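Local coordinates for trehalose-6-phosphate phosphatase-related protein (Thermoplasma acidophilum, PDB 1U02), which removes the phosphate from trehalose 6-phosphate to release free trehalose, as a magnesium-dependent phosphatase of the HAD superfamily, at residues Glu50-Phe55 and Met62-Gly67. Sequence-based numbering, arbitrary orientation.
Sequences EEISRF and MICYHG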
loop_
_atom_site.group_PDB
_atom_site.type_symbol
_atom_site.label_atom_id
_atom_site.label_comp_id
_atom_site.label_asym_id
_atom_site.label_seq_id
_atom_site.Cartn_x
_atom_site.Cartn_y
_atom_site.Cartn_z
ATOM N N GLU A 50 -11.068 -1.431 -2.671
ATOM C CA GLU A 50 -12.227 -0.779 -2.077
ATOM C C GLU A 50 -11.768 0.423 -1.249
ATOM O O GLU A 50 -12.433 1.457 -1.233
ATOM C CB GLU A 50 -13.019 -1.751 -1.187
ATOM C CG GLU A 50 -13.703 -2.897 -1.923
ATOM C CD GLU A 50 -12.718 -3.871 -2.545
ATOM O OE1 GLU A 50 -11.795 -4.315 -1.833
ATOM O OE2 GLU A 50 -12.869 -4.196 -3.744
ATOM N N GLU A 51 -10.636 0.287 -0.560
ATOM C CA GLU A 51 -10.109 1.382 0.252
ATOM C C GLU A 51 -9.611 2.549 -0.595
ATOM O O GLU A 51 -10.023 3.690 -0.396
ATOM C CB GLU A 51 -8.967 0.894 1.151
ATOM C CG GLU A 51 -9.428 0.128 2.375
ATOM C CD GLU A 51 -8.271 -0.466 3.160
ATOM O OE1 GLU A 51 -7.582 -1.349 2.611
ATOM O OE2 GLU A 51 -8.048 -0.047 4.321
ATOM N N ILE A 52 -8.724 2.272 -1.542
ATOM C CA ILE A 52 -8.194 3.346 -2.370
ATOM C C ILE A 52 -9.301 4.014 -3.175
ATOM O O ILE A 52 -9.287 5.233 -3.353
ATOM C CB ILE A 52 -7.104 2.833 -3.328
ATOM C CG1 ILE A 52 -5.971 2.201 -2.521
ATOM C CG2 ILE A 52 -6.538 3.998 -4.149
ATOM C CD1 ILE A 52 -5.262 3.184 -1.590
ATOM N N SER A 53 -10.260 3.216 -3.646
ATOM C CA SER A 53 -11.375 3.735 -4.434
ATOM C C SER A 53 -12.192 4.770 -3.667
ATOM O O SER A 53 -12.663 5.743 -4.253
ATOM C CB SER A 53 -12.278 2.591 -4.910
ATOM O OG SER A 53 -11.608 1.807 -5.890
ATOM N N ARG A 54 -12.374 4.573 -2.364
ATOM C CA ARG A 54 -13.116 5.570 -1.608
ATOM C C ARG A 54 -12.185 6.670 -1.085
ATOM O O ARG A 54 -12.596 7.827 -0.987
ATOM C CB ARG A 54 -13.916 4.937 -0.460
ATOM C CG ARG A 54 -13.139 4.207 0.611
ATOM C CD ARG A 54 -14.124 3.669 1.660
ATOM N NE ARG A 54 -13.461 3.013 2.785
ATOM C CZ ARG A 54 -13.264 1.701 2.881
ATOM N NH1 ARG A 54 -13.680 0.889 1.920
ATOM N NH2 ARG A 54 -12.652 1.202 3.947
ATOM N N PHE A 55 -10.939 6.321 -0.767
ATOM C CA PHE A 55 -9.980 7.322 -0.286
ATOM C C PHE A 55 -9.646 8.331 -1.377
ATOM O O PHE A 55 -9.564 9.530 -1.126
ATOM C CB PHE A 55 -8.644 6.689 0.127
ATOM C CG PHE A 55 -8.671 5.960 1.445
ATOM C CD1 PHE A 55 -9.617 6.259 2.427
ATOM C CD2 PHE A 55 -7.693 5.006 1.723
ATOM C CE1 PHE A 55 -9.581 5.614 3.675
ATOM C CE2 PHE A 55 -7.646 4.359 2.959
ATOM C CZ PHE A 55 -8.590 4.662 3.937
HETATM N N MSE A 62 -4.531 1.022 -10.212
HETATM C CA MSE A 62 -3.956 0.702 -8.926
HETATM C C MSE A 62 -3.519 -0.744 -8.787
HETATM O O MSE A 62 -4.118 -1.658 -9.357
HETATM C CB MSE A 62 -4.944 1.064 -7.808
HETATM C CG MSE A 62 -6.316 0.429 -7.951
HETATM SE SE MSE A 62 -7.627 1.092 -6.662
HETATM C CE MSE A 62 -8.113 2.745 -7.521
ATOM N N ILE A 63 -2.435 -0.921 -8.044
ATOM C CA ILE A 63 -1.888 -2.229 -7.742
ATOM C C ILE A 63 -2.114 -2.301 -6.233
ATOM O O ILE A 63 -1.480 -1.567 -5.476
ATOM C CB ILE A 63 -0.371 -2.303 -8.063
ATOM C CG1 ILE A 63 -0.157 -2.182 -9.576
ATOM C CG2 ILE A 63 0.212 -3.623 -7.568
ATOM C CD1 ILE A 63 1.306 -2.077 -9.989
ATOM N N CYS A 64 -3.039 -3.159 -5.803
ATOM C CA CYS A 64 -3.369 -3.285 -4.382
ATOM C C CYS A 64 -2.868 -4.568 -3.732
ATOM O O CYS A 64 -2.419 -5.484 -4.420
ATOM C CB CYS A 64 -4.885 -3.179 -4.204
ATOM S SG CYS A 64 -5.561 -1.612 -4.826
ATOM N N TYR A 65 -2.950 -4.621 -2.402
ATOM C CA TYR A 65 -2.496 -5.788 -1.639
ATOM C C TYR A 65 -1.057 -6.144 -2.018
ATOM O O TYR A 65 -0.703 -7.324 -2.110
ATOM C CB TYR A 65 -3.391 -7.002 -1.916
ATOM C CG TYR A 65 -4.847 -6.862 -1.521
ATOM C CD1 TYR A 65 -5.219 -6.720 -0.185
ATOM C CD2 TYR A 65 -5.856 -6.935 -2.480
ATOM C CE1 TYR A 65 -6.560 -6.657 0.191
ATOM C CE2 TYR A 65 -7.205 -6.875 -2.118
ATOM C CZ TYR A 65 -7.547 -6.740 -0.781
ATOM O OH TYR A 65 -8.871 -6.725 -0.418
ATOM N N HIS A 66 -0.234 -5.126 -2.246
ATOM C CA HIS A 66 1.163 -5.338 -2.616
ATOM C C HIS A 66 1.298 -6.159 -3.900
ATOM O O HIS A 66 2.342 -6.768 -4.151
ATOM C CB HIS A 66 1.916 -6.030 -1.471
ATOM C CG HIS A 66 2.143 -5.151 -0.278
ATOM N ND1 HIS A 66 3.143 -4.206 -0.230
ATOM C CD2 HIS A 66 1.479 -5.058 0.899
ATOM C CE1 HIS A 66 3.088 -3.567 0.926
ATOM N NE2 HIS A 66 2.086 -4.065 1.629
ATOM N N GLY A 67 0.237 -6.171 -4.706
ATOM C CA GLY A 67 0.271 -6.904 -5.962
ATOM C C GLY A 67 -0.709 -8.054 -6.139
ATOM O O GLY A 67 -0.849 -8.562 -7.250
HETATM O O HOH W 1 -10.719 -6.593 -2.324
#
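The selenium of Met-62, a selenomethionine, lies 3.8 Å from CB of Ile-52, while its methyl CE reaches CG2 of the same isoleucine at 3.9 Å. The two side chains pass each other in opposite directions, so the selenomethionine lies alongside the branch point of Ile-52 and continues towards Ser-53, whose OG is 4.0 Å from Met-62 CE. The extended chi2 of Met-62 carries selenium across to the helix, and the bend at chi3 (80°) turns the methyl along it. Cys-64, two residues on along the strand, makes a looser apolar contact, its SG 4.5 Å from Ile-52 CG1. With their axes 9.8 Å apart at 137° and no direct hydrogen bond between them, the segments meet through side chains and one bridging water. Topologically this is the helix-to-second-strand packing of a beta-alpha-beta unit, strand 40-44, helix 49-55 and strand 61-64, in the Rossmann-like core of a HAD phosphatase. Ile-52 also touches Ile-43 of the first strand, and its side chain comes within about 4 Å of that of Tyr-8, a substrate-binding residue by similarity. Beyond the apolar layer a single water links the segments: it donates to Glu-50 OE1 at 2.6 Å and lies 2.7 Å from Tyr-65 OH, in the plane of the ring at its edge. The bend at Glu-50 chi2 (67°) carries the carboxylate towards that hydroxyl, which also has a weak hydrogen bond with Leu-113 N. Farther out, Ser-53 OG is hydrogen-bonded to Pro-49 O and Lys-71 NZ, and the backbone of Met-62 pairs with that of Lys-71.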